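Local coordinates for uncharacterized ATP-binding protein MJ1010 (Methanocaldococcus jannaschii DSM 2661, PDB 3BJO) that is of unknown function but forms the C-terminal domain, of the helix-turn-helix clan, of a possible ATP-binding protein, at residues I65-A68 / V69-Y72; D46-N49 / A50-F54; V7-I10 / L11-E15; V33-E36 / E37-I40. All blocks are in the same frame, centred on the assembly; numbering follows the deposited sequence.

Contact 1 (I65-A68 / V69-Y72)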
ATOM      1  N   ILE A  65       8.397   4.125  -8.745  1.00 41.77           N
ATOM      2  CA  ILE A  65       7.539   2.929  -8.754  1.00 41.68           C
ATOM      3  C   ILE A  65       6.848   2.775 -10.120  1.00 42.24           C
ATOM      4  O   ILE A  65       6.366   3.772 -10.665  1.00 44.52           O
ATOM      5  CB  ILE A  65       6.411   3.055  -7.664  1.00 41.62           C
ATOM      6  CG1 ILE A  65       7.033   3.125  -6.265  1.00 41.37           C
ATOM      7  CG2 ILE A  65       5.458   1.809  -7.721  1.00 37.94           C
ATOM      8  CD1 ILE A  65       6.039   3.691  -5.179  1.00 42.49           C
ATOM      9  N   PRO A  66       6.846   1.553 -10.696  1.00 42.38           N
ATOM     10  CA  PRO A  66       6.165   1.400 -11.961  1.00 42.47           C
ATOM     11  C   PRO A  66       4.687   1.710 -11.801  1.00 42.11           C
ATOM     12  O   PRO A  66       4.050   1.274 -10.822  1.00 41.30           O
ATOM     13  CB  PRO A  66       6.297  -0.092 -12.274  1.00 42.51           C
ATOM     14  CG  PRO A  66       7.510  -0.544 -11.460  1.00 44.79           C
ATOM     15  CD  PRO A  66       7.435   0.287 -10.220  1.00 41.21           C
ATOM     16  N   LYS A  67       4.175   2.400 -12.805  1.00 41.48           N
ATOM     17  CA  LYS A  67       2.812   2.801 -12.861  1.00 42.88           C
ATOM     18  C   LYS A  67       1.892   1.611 -12.610  1.00 43.22           C
ATOM     19  O   LYS A  67       0.993   1.728 -11.807  1.00 45.13           O
ATOM     20  CB  LYS A  67       2.474   3.566 -14.160  1.00 41.44           C
ATOM     21  CG  LYS A  67       0.982   4.042 -14.189  1.00 41.09           C
ATOM     22  CD  LYS A  67       0.696   4.992 -15.351  1.00 43.09           C
ATOM     23  CE  LYS A  67      -0.741   5.530 -15.255  1.00 45.06           C
ATOM     24  NZ  LYS A  67      -1.101   6.337 -16.426  1.00 46.62           N
ATOM     25  N   ALA A  68       2.152   0.463 -13.235  1.00 42.81           N
ATOM     26  CA  ALA A  68       1.278  -0.701 -13.045  1.00 43.09           C
ATOM     27  C   ALA A  68       1.204  -1.052 -11.581  1.00 42.63           C
ATOM     28  O   ALA A  68       0.141  -1.390 -11.088  1.00 41.06           O
ATOM     29  CB  ALA A  68       1.794  -1.894 -13.810  1.00 43.75           C
ATOM     30  N   VAL A  69       2.358  -0.969 -10.901  1.00 42.75           N
ATOM     31  CA  VAL A  69       2.434  -1.294  -9.458  1.00 42.46           C
ATOM     32  C   VAL A  69       1.654  -0.282  -8.616  1.00 42.66           C
ATOM     33  O   VAL A  69       0.812  -0.661  -7.802  1.00 42.04           O
ATOM     34  CB  VAL A  69       3.889  -1.403  -8.943  1.00 42.07           C
ATOM     35  CG1 VAL A  69       3.872  -1.613  -7.389  1.00 42.45           C
ATOM     36  CG2 VAL A  69       4.641  -2.507  -9.655  1.00 42.22           C
ATOM     37  N   TYR A  70       1.887   1.021  -8.807  1.00 44.06           N
ATOM     38  CA  TYR A  70       1.145   1.936  -7.950  1.00 44.31           C
ATOM     39  C   TYR A  70      -0.346   2.044  -8.309  1.00 45.03           C
ATOM     40  O   TYR A  70      -1.171   2.322  -7.426  1.00 45.18           O
ATOM     41  CB  TYR A  70       1.858   3.301  -7.757  1.00 44.67           C
ATOM     42  CG  TYR A  70       1.893   4.257  -8.963  1.00 44.08           C
ATOM     43  CD1 TYR A  70       3.110   4.551  -9.625  1.00 46.07           C
ATOM     44  CD2 TYR A  70       0.746   4.888  -9.383  1.00 43.72           C
ATOM     45  CE1 TYR A  70       3.139   5.458 -10.710  1.00 46.18           C
ATOM     46  CE2 TYR A  70       0.749   5.783 -10.444  1.00 44.24           C
ATOM     47  CZ  TYR A  70       1.935   6.053 -11.104  1.00 45.36           C
ATOM     48  OH  TYR A  70       1.880   6.903 -12.152  1.00 43.45           O
ATOM     49  N   VAL A  71      -0.705   1.873  -9.589  1.00 44.68           N
ATOM     50  CA  VAL A  71      -2.141   1.798  -9.960  1.00 45.36           C
ATOM     51  C   VAL A  71      -2.848   0.645  -9.210  1.00 46.45           C
ATOM     52  O   VAL A  71      -3.962   0.812  -8.702  1.00 46.89           O
ATOM     53  CB  VAL A  71      -2.344   1.657 -11.460  1.00 45.44           C
ATOM     54  CG1 VAL A  71      -3.780   1.135 -11.796  1.00 47.10           C
ATOM     55  CG2 VAL A  71      -2.109   3.013 -12.139  1.00 43.25           C
ATOM     56  N   TYR A  72      -2.190  -0.516  -9.139  1.00 45.78           N
ATOM     57  CA  TYR A  72      -2.746  -1.643  -8.382  1.00 46.21           C
ATOM     58  C   TYR A  72      -2.929  -1.237  -6.919  1.00 45.75           C
ATOM     59  O   TYR A  72      -3.974  -1.491  -6.335  1.00 44.46           O
ATOM     60  CB  TYR A  72      -1.830  -2.887  -8.535  1.00 45.61           C
ATOM     61  CG  TYR A  72      -2.273  -4.122  -7.752  1.00 46.19           C
ATOM     62  CD1 TYR A  72      -3.335  -4.908  -8.182  1.00 48.29           C
ATOM     63  CD2 TYR A  72      -1.636  -4.479  -6.568  1.00 43.59           C
ATOM     64  CE1 TYR A  72      -3.750  -6.052  -7.434  1.00 47.66           C
ATOM     65  CE2 TYR A  72      -2.044  -5.599  -5.825  1.00 45.89           C
ATOM     66  CZ  TYR A  72      -3.093  -6.366  -6.276  1.00 47.11           C
ATOM     67  OH  TYR A  72      -3.485  -7.435  -5.521  1.00 50.61           O
TER
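Tyr70 folds its ring back over the backbone of Lys67 in the first turn of helix 67-75, a helix with Pro66 at its N-cap in a domain of the helix-turn-helix clan. Over one face stands Lys67 CA, 3.8 Å from the centroid of the Tyr70 ring and 25° off its normal, a CH-pi contact shifted toward the rim. In the plane of the ring, at its edge, Ile65 O lies 3.5 Å from Tyr70 CD1. The ring reaches back because CG is placed between the backbone N and the carbonyl carbon (chi1 71°). Beyond the CA, the extended Lys67 chain passes the phenol end, its CG 3.6 Å from Tyr70 OH. With an alanine in place of Tyr70, Lys67 CA would probably lose the ring face it rests on and its methylenes the phenol end beside them.

Behind this first shell, Ile65 CG2 packs at 3.8 Å on Val69 CB, the two side chains crossing at about a right angle, while the Pro66 ring lies alongside Val69. Ile65 and Val69 both also meet Ala50 of helix 44-52, and Tyr70 reaches Leu88 of strand 87-90, so the turn faces both helix and sheet. Pro66 O is a shared acceptor, taking Tyr70 N at 3.0 Å and, weakly, Val69 N at 2.8 Å.

Contact 2 (D46-N49 / A50-F54)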
ATOM      1  N   ASP A  46       7.529  -6.882  -6.590  1.00 47.51           N
ATOM      2  CA  ASP A  46       7.485  -5.491  -7.058  1.00 48.19           C
ATOM      3  C   ASP A  46       6.642  -4.641  -6.085  1.00 47.51           C
ATOM      4  O   ASP A  46       6.935  -3.452  -5.795  1.00 45.93           O
ATOM      5  CB  ASP A  46       6.817  -5.401  -8.465  1.00 48.89           C
ATOM      6  CG  ASP A  46       7.492  -6.301  -9.544  1.00 54.24           C
ATOM      7  OD1 ASP A  46       8.731  -6.549  -9.419  1.00 54.43           O
ATOM      8  OD2 ASP A  46       6.751  -6.774 -10.491  1.00 55.58           O
ATOM      9  N   ILE A  47       5.565  -5.258  -5.620  1.00 46.40           N
ATOM     10  CA  ILE A  47       4.643  -4.612  -4.712  1.00 46.44           C
ATOM     11  C   ILE A  47       5.333  -4.309  -3.349  1.00 47.39           C
ATOM     12  O   ILE A  47       5.212  -3.194  -2.813  1.00 46.99           O
ATOM     13  CB  ILE A  47       3.381  -5.513  -4.556  1.00 46.72           C
ATOM     14  CG1 ILE A  47       2.526  -5.400  -5.832  1.00 47.29           C
ATOM     15  CG2 ILE A  47       2.540  -5.070  -3.311  1.00 45.71           C
ATOM     16  CD1 ILE A  47       1.609  -6.600  -6.158  1.00 46.45           C
ATOM     17  N   ILE A  48       6.029  -5.312  -2.808  1.00 47.91           N
ATOM     18  CA  ILE A  48       6.815  -5.207  -1.560  1.00 48.50           C
ATOM     19  C   ILE A  48       7.866  -4.131  -1.711  1.00 47.68           C
ATOM     20  O   ILE A  48       8.015  -3.272  -0.863  1.00 47.35           O
ATOM     21  CB  ILE A  48       7.477  -6.558  -1.222  1.00 49.24           C
ATOM     22  CG1 ILE A  48       6.421  -7.681  -1.011  1.00 51.33           C
ATOM     23  CG2 ILE A  48       8.543  -6.438  -0.096  1.00 50.68           C
ATOM     24  CD1 ILE A  48       5.910  -7.885   0.415  1.00 49.52           C
ATOM     25  N   ASN A  49       8.609  -4.168  -2.799  1.00 47.72           N
ATOM     26  CA  ASN A  49       9.597  -3.112  -3.048  1.00 48.31           C
ATOM     27  C   ASN A  49       9.029  -1.688  -3.016  1.00 47.20           C
ATOM     28  O   ASN A  49       9.630  -0.825  -2.411  1.00 45.28           O
ATOM     29  CB  ASN A  49      10.418  -3.409  -4.328  1.00 49.34           C
ATOM     30  CG  ASN A  49      11.389  -4.573  -4.112  1.00 52.55           C
ATOM     31  OD1 ASN A  49      11.551  -5.048  -2.985  1.00 57.81           O
ATOM     32  ND2 ASN A  49      12.032  -5.028  -5.171  1.00 53.25           N
ATOM     33  N   ALA A  50       7.848  -1.461  -3.616  1.00 45.25           N
ATOM     34  CA  ALA A  50       7.282  -0.134  -3.649  1.00 44.53           C
ATOM     35  C   ALA A  50       6.851   0.272  -2.237  1.00 44.81           C
ATOM     36  O   ALA A  50       7.063   1.413  -1.791  1.00 45.53           O
ATOM     37  CB  ALA A  50       6.040  -0.119  -4.584  1.00 45.45           C
ATOM     38  N   LEU A  51       6.197  -0.648  -1.548  1.00 42.03           N
ATOM     39  CA  LEU A  51       5.663  -0.332  -0.207  1.00 43.97           C
ATOM     40  C   LEU A  51       6.790  -0.093   0.798  1.00 44.14           C
ATOM     41  O   LEU A  51       6.657   0.695   1.732  1.00 44.23           O
ATOM     42  CB  LEU A  51       4.770  -1.472   0.259  1.00 41.69           C
ATOM     43  CG  LEU A  51       3.392  -1.497  -0.409  1.00 43.14           C
ATOM     44  CD1 LEU A  51       2.568  -2.751   0.066  1.00 44.61           C
ATOM     45  CD2 LEU A  51       2.586  -0.238  -0.127  1.00 43.27           C
ATOM     46  N   LYS A  52       7.908  -0.787   0.606  1.00 44.06           N
ATOM     47  CA  LYS A  52       9.003  -0.652   1.540  1.00 45.47           C
ATOM     48  C   LYS A  52       9.514   0.785   1.517  1.00 44.58           C
ATOM     49  O   LYS A  52      10.089   1.278   2.501  1.00 44.01           O
ATOM     50  CB  LYS A  52      10.122  -1.659   1.239  1.00 44.86           C
ATOM     51  CG  LYS A  52       9.955  -2.954   2.051  1.00 45.50           C
ATOM     52  CD  LYS A  52      10.690  -4.186   1.494  1.00 48.16           C
ATOM     53  CE  LYS A  52      12.155  -4.048   1.388  1.00 56.74           C
ATOM     54  NZ  LYS A  52      12.871  -5.399   1.397  1.00 62.92           N
ATOM     55  N   LEU A  53       9.254   1.474   0.413  1.00 44.95           N
ATOM     56  CA  LEU A  53       9.736   2.862   0.261  1.00 45.31           C
ATOM     57  C   LEU A  53       9.071   3.764   1.315  1.00 45.41           C
ATOM     58  O   LEU A  53       9.630   4.772   1.747  1.00 43.28           O
ATOM     59  CB  LEU A  53       9.458   3.395  -1.150  1.00 44.21           C
ATOM     60  CG  LEU A  53      10.326   2.880  -2.309  1.00 44.52           C
ATOM     61  CD1 LEU A  53       9.821   3.440  -3.681  1.00 42.03           C
ATOM     62  CD2 LEU A  53      11.824   3.229  -2.126  1.00 44.41           C
ATOM     63  N   PHE A  54       7.881   3.370   1.735  1.00 46.02           N
ATOM     64  CA  PHE A  54       7.115   4.170   2.675  1.00 48.24           C
ATOM     65  C   PHE A  54       7.547   3.904   4.122  1.00 50.24           C
ATOM     66  O   PHE A  54       6.995   4.497   5.054  1.00 50.65           O
ATOM     67  CB  PHE A  54       5.626   3.831   2.510  1.00 48.38           C
ATOM     68  CG  PHE A  54       5.030   4.354   1.211  1.00 50.32           C
ATOM     69  CD1 PHE A  54       4.444   5.628   1.158  1.00 46.34           C
ATOM     70  CD2 PHE A  54       5.110   3.607   0.036  1.00 47.72           C
ATOM     71  CE1 PHE A  54       3.920   6.148  -0.070  1.00 46.93           C
ATOM     72  CE2 PHE A  54       4.566   4.107  -1.188  1.00 48.10           C
ATOM     73  CZ  PHE A  54       3.968   5.375  -1.228  1.00 47.30           C
TER
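Helix 44-52, part of the core of a helix-turn-helix clan domain, pairs Ile47 with Leu51 and Ile48 with Lys52, each one turn apart, and so illustrates how an amphipathic helix treats its two sides differently. On the inner side, Ile47 and Leu51 run side by side and point the same way, with Ile47 CG2 4.1 Å from Leu51 CD1. The touch is loose; both side chains also have neighbours elsewhere: Ile47 meets Tyr72 and Leu73 of helix 67-75, and Leu51 meets Leu103 at the end of the chain.

The outer pair is tighter. Lys52 lays its aliphatic part across Ile48 at a slant, and its CD comes within 3.5 Å of Ile48 CG2, closer than carbons usually pack. With chi2 extended (159°) CD reaches the isoleucine methyl; the bend at chi3 (60°) then turns CE and the amine off the line of the chain. The lysine CB also lies 3.4 Å from Ile48 O, the oxygen that receives Lys52 N at 2.9 Å.

The same i to i+4 pattern joins Leu51 N to Ile47 O and Ala50 N to Asp46 O. Asp46 OD1 makes a salt bridge with Arg43 NH2. Farther on, two i to i+3 bonds follow: Leu53 N reaches Ala50 O at 3.1 Å, and Phe54 N reaches Leu51 O at 2.9 Å, an oxygen that also sits in plane at the edge of the Phe54 ring.

Contact 3 (V7-I10 / L11-E15)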
ATOM      1  N   VAL A   7      -9.031   2.259  21.545  1.00 33.08           N
ATOM      2  CA  VAL A   7      -9.841   2.235  20.318  1.00 32.30           C
ATOM      3  C   VAL A   7      -8.880   2.390  19.139  1.00 34.04           C
ATOM      4  O   VAL A   7      -8.925   1.613  18.212  1.00 35.70           O
ATOM      5  CB  VAL A   7     -10.863   3.380  20.325  1.00 31.61           C
ATOM      6  CG1 VAL A   7     -11.325   3.771  18.919  1.00 29.93           C
ATOM      7  CG2 VAL A   7     -12.081   3.062  21.237  1.00 28.21           C
ATOM      8  N   LEU A   8      -8.008   3.385  19.180  1.00 34.17           N
ATOM      9  CA  LEU A   8      -6.971   3.538  18.125  1.00 35.87           C
ATOM     10  C   LEU A   8      -6.120   2.268  17.929  1.00 36.62           C
ATOM     11  O   LEU A   8      -5.711   1.905  16.818  1.00 36.49           O
ATOM     12  CB  LEU A   8      -6.059   4.745  18.493  1.00 34.34           C
ATOM     13  CG  LEU A   8      -4.878   4.983  17.502  1.00 37.77           C
ATOM     14  CD1 LEU A   8      -5.396   5.217  16.082  1.00 40.95           C
ATOM     15  CD2 LEU A   8      -4.070   6.193  18.009  1.00 37.61           C
ATOM     16  N   ASN A   9      -5.771   1.615  19.037  1.00 39.34           N
ATOM     17  CA  ASN A   9      -4.983   0.378  18.993  1.00 41.71           C
ATOM     18  C   ASN A   9      -5.760  -0.731  18.227  1.00 41.47           C
ATOM     19  O   ASN A   9      -5.195  -1.448  17.390  1.00 42.28           O
ATOM     20  CB  ASN A   9      -4.760  -0.076  20.420  1.00 43.37           C
ATOM     21  CG  ASN A   9      -3.371  -0.472  20.665  1.00 52.60           C
ATOM     22  OD1 ASN A   9      -2.856  -1.425  20.033  1.00 61.36           O
ATOM     23  ND2 ASN A   9      -2.694   0.277  21.569  1.00 57.28           N
ATOM     24  N   ILE A  10      -7.064  -0.828  18.488  1.00 41.04           N
ATOM     25  CA  ILE A  10      -7.934  -1.678  17.666  1.00 41.05           C
ATOM     26  C   ILE A  10      -7.761  -1.395  16.183  1.00 41.43           C
ATOM     27  O   ILE A  10      -7.555  -2.305  15.379  1.00 41.29           O
ATOM     28  CB  ILE A  10      -9.416  -1.521  18.035  1.00 40.94           C
ATOM     29  CG1 ILE A  10      -9.699  -2.066  19.450  1.00 43.02           C
ATOM     30  CG2 ILE A  10     -10.341  -2.290  17.037  1.00 41.13           C
ATOM     31  CD1 ILE A  10      -9.031  -3.399  19.714  1.00 47.37           C
ATOM     32  N   LEU A  11      -7.829  -0.117  15.822  1.00 41.49           N
ATOM     33  CA  LEU A  11      -7.843   0.292  14.426  1.00 40.78           C
ATOM     34  C   LEU A  11      -6.489  -0.054  13.803  1.00 41.79           C
ATOM     35  O   LEU A  11      -6.420  -0.498  12.662  1.00 43.11           O
ATOM     36  CB  LEU A  11      -8.174   1.787  14.306  1.00 39.75           C
ATOM     37  CG  LEU A  11      -9.593   2.217  14.781  1.00 42.05           C
ATOM     38  CD1 LEU A  11      -9.828   3.737  14.714  1.00 42.89           C
ATOM     39  CD2 LEU A  11     -10.694   1.411  14.055  1.00 37.90           C
ATOM     40  N   LEU A  12      -5.426   0.169  14.562  1.00 42.53           N
ATOM     41  CA  LEU A  12      -4.049  -0.076  14.131  1.00 42.02           C
ATOM     42  C   LEU A  12      -3.776  -1.558  13.842  1.00 44.05           C
ATOM     43  O   LEU A  12      -3.226  -1.898  12.769  1.00 43.68           O
ATOM     44  CB  LEU A  12      -3.055   0.493  15.174  1.00 41.76           C
ATOM     45  CG  LEU A  12      -2.861   2.043  15.249  1.00 38.28           C
ATOM     46  CD1 LEU A  12      -2.200   2.453  16.511  1.00 39.32           C
ATOM     47  CD2 LEU A  12      -2.051   2.543  14.053  1.00 38.47           C
HETATM   48  N   MSE A  13      -4.139  -2.415  14.792  1.00 44.54           N
HETATM   49  CA  MSE A  13      -4.014  -3.876  14.686  1.00 46.74           C
HETATM   50  C   MSE A  13      -4.861  -4.447  13.556  1.00 47.38           C
HETATM   51  O   MSE A  13      -4.406  -5.307  12.790  1.00 47.96           O
HETATM   52  CB  MSE A  13      -4.402  -4.568  16.004  1.00 47.37           C
HETATM   53  CG  MSE A  13      -3.489  -4.301  17.198  1.00 51.55           C
HETATM   54 SE   MSE A  13      -1.510  -4.408  16.813  0.70 63.20          SE
HETATM   55  CE  MSE A  13      -1.385  -6.278  16.207  1.00 60.08           C
ATOM     56  N   ASP A  14      -6.105  -4.003  13.461  1.00 47.36           N
ATOM     57  CA  ASP A  14      -6.963  -4.399  12.365  1.00 47.19           C
ATOM     58  C   ASP A  14      -6.305  -4.141  11.009  1.00 47.65           C
ATOM     59  O   ASP A  14      -6.420  -4.967  10.123  1.00 46.79           O
ATOM     60  CB  ASP A  14      -8.291  -3.623  12.445  1.00 47.86           C
ATOM     61  CG  ASP A  14      -9.262  -3.979  11.331  1.00 48.92           C
ATOM     62  OD1 ASP A  14      -9.753  -5.146  11.321  1.00 47.72           O
ATOM     63  OD2 ASP A  14      -9.570  -3.061  10.504  1.00 48.60           O
ATOM     64  N   GLU A  15      -5.652  -2.986  10.836  1.00 46.92           N
ATOM     65  CA  GLU A  15      -5.139  -2.620   9.544  1.00 46.48           C
ATOM     66  C   GLU A  15      -3.905  -3.451   9.281  1.00 46.81           C
ATOM     67  O   GLU A  15      -3.634  -3.763   8.159  1.00 47.08           O
ATOM     68  CB  GLU A  15      -4.785  -1.132   9.440  1.00 46.23           C
ATOM     69  CG  GLU A  15      -4.008  -0.745   8.099  1.00 46.62           C
ATOM     70  CD  GLU A  15      -4.697  -1.246   6.813  1.00 48.61           C
ATOM     71  OE1 GLU A  15      -5.949  -1.343   6.799  1.00 44.95           O
ATOM     72  OE2 GLU A  15      -3.995  -1.592   5.836  1.00 50.67           O
TER
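The amide of Asn9 is the flat group that takes part here, and it lies beside the selenomethionine Met13, the two side chains pointing the same way; the touching atoms are Asn9 OD1 and Met13 CG, 4.1 Å apart, a slack contact. The first torsion of Asn9 is off the usual staggered positions (chi1 -134°), and the amide ends nearer the next turn. The carboxylate of Asp14 leads away from this turn: OD2 makes a salt bridge with Lys18, and the residue's side chain touches the preceding turn through CB, 3.3 Å from Ile10 O.

The hydrophobic grip lies between Leu8 and Leu12. Leu8 CG is 3.8 Å from Leu12 CD1, and the two chains slant across each other. Leu12 carries its CG beside the backbone N and anti to the carbonyl carbon (chi1 -74°), which lays the branch back over the preceding turn, with CG 3.3 Å from Leu8 O. Farther out, Leu12 packs on Leu94 and Asn97 of helix 93-102, and Leu11 also meets Leu94. An alanine in place of Leu12 would probably open a gap against Leu94 and leave the end of Leu8 without its neighbour.

Backbone bonds hold the turn: Met13 N meets Asn9 O at 3.0 Å with an N-H...O angle of 174°, and Asp14 N meets Ile10 O at 2.9 Å. Largely exposed from Val7 to Leu11 and at Met13, yet applied through Leu11 and Leu12 to a second helix, this is helix-to-helix packing along one side of the long helix 3-24, whose exposed side here carries several apolar residues.

Contact 4 (V33-E36 / E37-I40)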
ATOM      1  N   VAL A  33      -3.085  -5.983 -13.995  1.00 48.85           N
ATOM      2  CA  VAL A  33      -3.531  -4.594 -13.827  1.00 47.31           C
ATOM      3  C   VAL A  33      -3.989  -3.995 -15.164  1.00 46.98           C
ATOM      4  O   VAL A  33      -3.252  -3.999 -16.153  1.00 44.70           O
ATOM      5  CB  VAL A  33      -2.341  -3.718 -13.282  1.00 48.14           C
ATOM      6  CG1 VAL A  33      -2.848  -2.377 -12.774  1.00 46.88           C
ATOM      7  CG2 VAL A  33      -1.575  -4.460 -12.163  1.00 48.78           C
ATOM      8  N   ASN A  34      -5.202  -3.464 -15.171  1.00 48.43           N
ATOM      9  CA  ASN A  34      -5.797  -2.799 -16.340  1.00 49.73           C
ATOM     10  C   ASN A  34      -5.499  -1.300 -16.328  1.00 49.30           C
ATOM     11  O   ASN A  34      -5.844  -0.602 -15.367  1.00 48.87           O
ATOM     12  CB  ASN A  34      -7.328  -2.997 -16.337  1.00 50.57           C
ATOM     13  CG  ASN A  34      -7.742  -4.440 -16.641  1.00 53.76           C
ATOM     14  OD1 ASN A  34      -6.903  -5.312 -16.887  1.00 57.52           O
ATOM     15  ND2 ASN A  34      -9.042  -4.685 -16.654  1.00 57.14           N
ATOM     16  N   ILE A  35      -4.826  -0.816 -17.366  1.00 48.21           N
ATOM     17  CA  ILE A  35      -4.590   0.620 -17.525  1.00 47.32           C
ATOM     18  C   ILE A  35      -5.017   0.979 -18.947  1.00 47.28           C
ATOM     19  O   ILE A  35      -4.244   0.815 -19.923  1.00 44.52           O
ATOM     20  CB  ILE A  35      -3.106   1.029 -17.229  1.00 47.53           C
ATOM     21  CG1 ILE A  35      -2.724   0.669 -15.788  1.00 45.81           C
ATOM     22  CG2 ILE A  35      -2.906   2.539 -17.487  1.00 48.07           C
ATOM     23  CD1 ILE A  35      -1.263   0.655 -15.557  1.00 43.25           C
ATOM     24  N   GLU A  36      -6.272   1.440 -19.053  1.00 47.72           N
ATOM     25  CA  GLU A  36      -6.923   1.636 -20.331  1.00 49.41           C
ATOM     26  C   GLU A  36      -6.809   0.337 -21.105  1.00 49.12           C
ATOM     27  O   GLU A  36      -7.295  -0.697 -20.683  1.00 49.46           O
ATOM     28  CB  GLU A  36      -6.275   2.779 -21.133  1.00 50.16           C
ATOM     29  CG  GLU A  36      -6.758   4.189 -20.789  1.00 56.00           C
ATOM     30  CD  GLU A  36      -6.134   4.713 -19.495  1.00 62.05           C
ATOM     31  OE1 GLU A  36      -4.879   4.923 -19.477  1.00 62.85           O
ATOM     32  OE2 GLU A  36      -6.916   4.926 -18.520  1.00 63.20           O
ATOM     33  N   GLU A  37      -6.095   0.388 -22.211  1.00 48.87           N
ATOM     34  CA  GLU A  37      -6.034  -0.735 -23.097  1.00 49.62           C
ATOM     35  C   GLU A  37      -4.973  -1.749 -22.666  1.00 48.96           C
ATOM     36  O   GLU A  37      -4.999  -2.890 -23.129  1.00 49.98           O
ATOM     37  CB  GLU A  37      -5.862  -0.222 -24.526  1.00 50.01           C
ATOM     38  CG  GLU A  37      -7.190   0.421 -25.033  1.00 54.34           C
ATOM     39  CD  GLU A  37      -7.016   1.629 -25.985  1.00 60.52           C
ATOM     40  OE1 GLU A  37      -6.119   1.605 -26.894  1.00 60.18           O
ATOM     41  OE2 GLU A  37      -7.813   2.599 -25.820  1.00 60.93           O
ATOM     42  N   GLU A  38      -4.085  -1.339 -21.749  1.00 47.51           N
ATOM     43  CA  GLU A  38      -2.976  -2.169 -21.260  1.00 46.03           C
ATOM     44  C   GLU A  38      -3.434  -3.158 -20.221  1.00 44.66           C
ATOM     45  O   GLU A  38      -4.211  -2.830 -19.328  1.00 43.50           O
ATOM     46  CB  GLU A  38      -1.893  -1.329 -20.606  1.00 45.21           C
ATOM     47  CG  GLU A  38      -1.126  -0.396 -21.528  1.00 47.80           C
ATOM     48  CD  GLU A  38      -0.137   0.475 -20.759  1.00 47.21           C
ATOM     49  OE1 GLU A  38      -0.340   0.714 -19.544  1.00 46.38           O
ATOM     50  OE2 GLU A  38       0.818   0.969 -21.377  1.00 47.72           O
ATOM     51  N   ILE A  39      -2.901  -4.364 -20.325  1.00 43.67           N
ATOM     52  CA  ILE A  39      -3.027  -5.354 -19.271  1.00 43.85           C
ATOM     53  C   ILE A  39      -1.630  -5.793 -18.830  1.00 42.90           C
ATOM     54  O   ILE A  39      -0.888  -6.371 -19.609  1.00 42.71           O
ATOM     55  CB  ILE A  39      -3.843  -6.551 -19.735  1.00 43.78           C
ATOM     56  CG1 ILE A  39      -5.273  -6.096 -20.087  1.00 44.15           C
ATOM     57  CG2 ILE A  39      -3.843  -7.611 -18.653  1.00 44.93           C
ATOM     58  CD1 ILE A  39      -6.022  -7.032 -21.039  1.00 44.80           C
ATOM     59  N   ILE A  40      -1.283  -5.507 -17.587  1.00 42.96           N
ATOM     60  CA  ILE A  40       0.096  -5.673 -17.132  1.00 43.15           C
ATOM     61  C   ILE A  40       0.175  -6.539 -15.877  1.00 43.40           C
ATOM     62  O   ILE A  40      -0.492  -6.284 -14.846  1.00 42.70           O
ATOM     63  CB  ILE A  40       0.803  -4.303 -16.893  1.00 42.31           C
ATOM     64  CG1 ILE A  40       0.954  -3.520 -18.216  1.00 45.15           C
ATOM     65  CG2 ILE A  40       2.194  -4.542 -16.256  1.00 43.11           C
ATOM     66  CD1 ILE A  40       1.227  -2.012 -18.038  1.00 43.41           C
TER
HETATM   67  O   HOH W   1      -6.917  -3.153 -19.801  1.00 56.35           O
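Val33 and Ile40 form a hydrogen-bonded antiparallel pair, Val33 N to Ile40 O at 2.7 Å and Ile40 N to Val33 O at 2.9 Å, and Ile35 and Glu38 form the next such pair. The short strand axes lie 4.7 Å apart at 156°. On the face shared by Val33, Ile35, Glu38 and Ile40, the extended Glu38 chain brings OE1 against the cross-strand isoleucine, 3.6 Å from Ile35 CB, while Ile35 CD1 only grazes Ile40 CD1. That face turns to helix 67-75, where Val33 meets Val71 and Tyr72 and Ile40 meets Ala68.

The whole is a beta hairpin with a two-residue loop, Glu36-Glu37, closed by a type II' turn from Ile35 to Glu38. Its first corner, Glu36, takes a positive phi (53°), unusual for a residue with a CB, and Glu38 N closes the turn on Ile35 O at 2.8 Å, coming from above the carbonyl plane.

On the other face Asn34 and Ile39 lie side by side, pointing the same way, with Asn34 OD1 3.7 Å from Ile39 CG1. One water donates to both Glu36 O (2.6 Å) and Glu38 O (2.8 Å), so Glu38 O accepts from the water as well as from Ile35 N.

Along the chain the order is contact 3, contact 4, contact 2, contact 1, on helix 3-24, hairpin 32-41, helix 44-52 and helix 67-75. Contact 1 touches both contact 2 and contact 4, their centres about 10 Å and 11 Å from its own: Ile65 CG1 packs at 3.8 Å on Leu53 CD1, and Ala68 CA at 3.8 Å on Ile35 CD1. Contacts 2 and 4 do not touch, though strand 38-41 runs on to helix 44-52; helix 67-75 packs against both. Contact 3 stands apart, its centre about 27 Å from that of contact 1. Helices 44-52 and 67-75 thus pack with the three-stranded sheet, while the start of helix 3-24 lies far off, against helix 93-102.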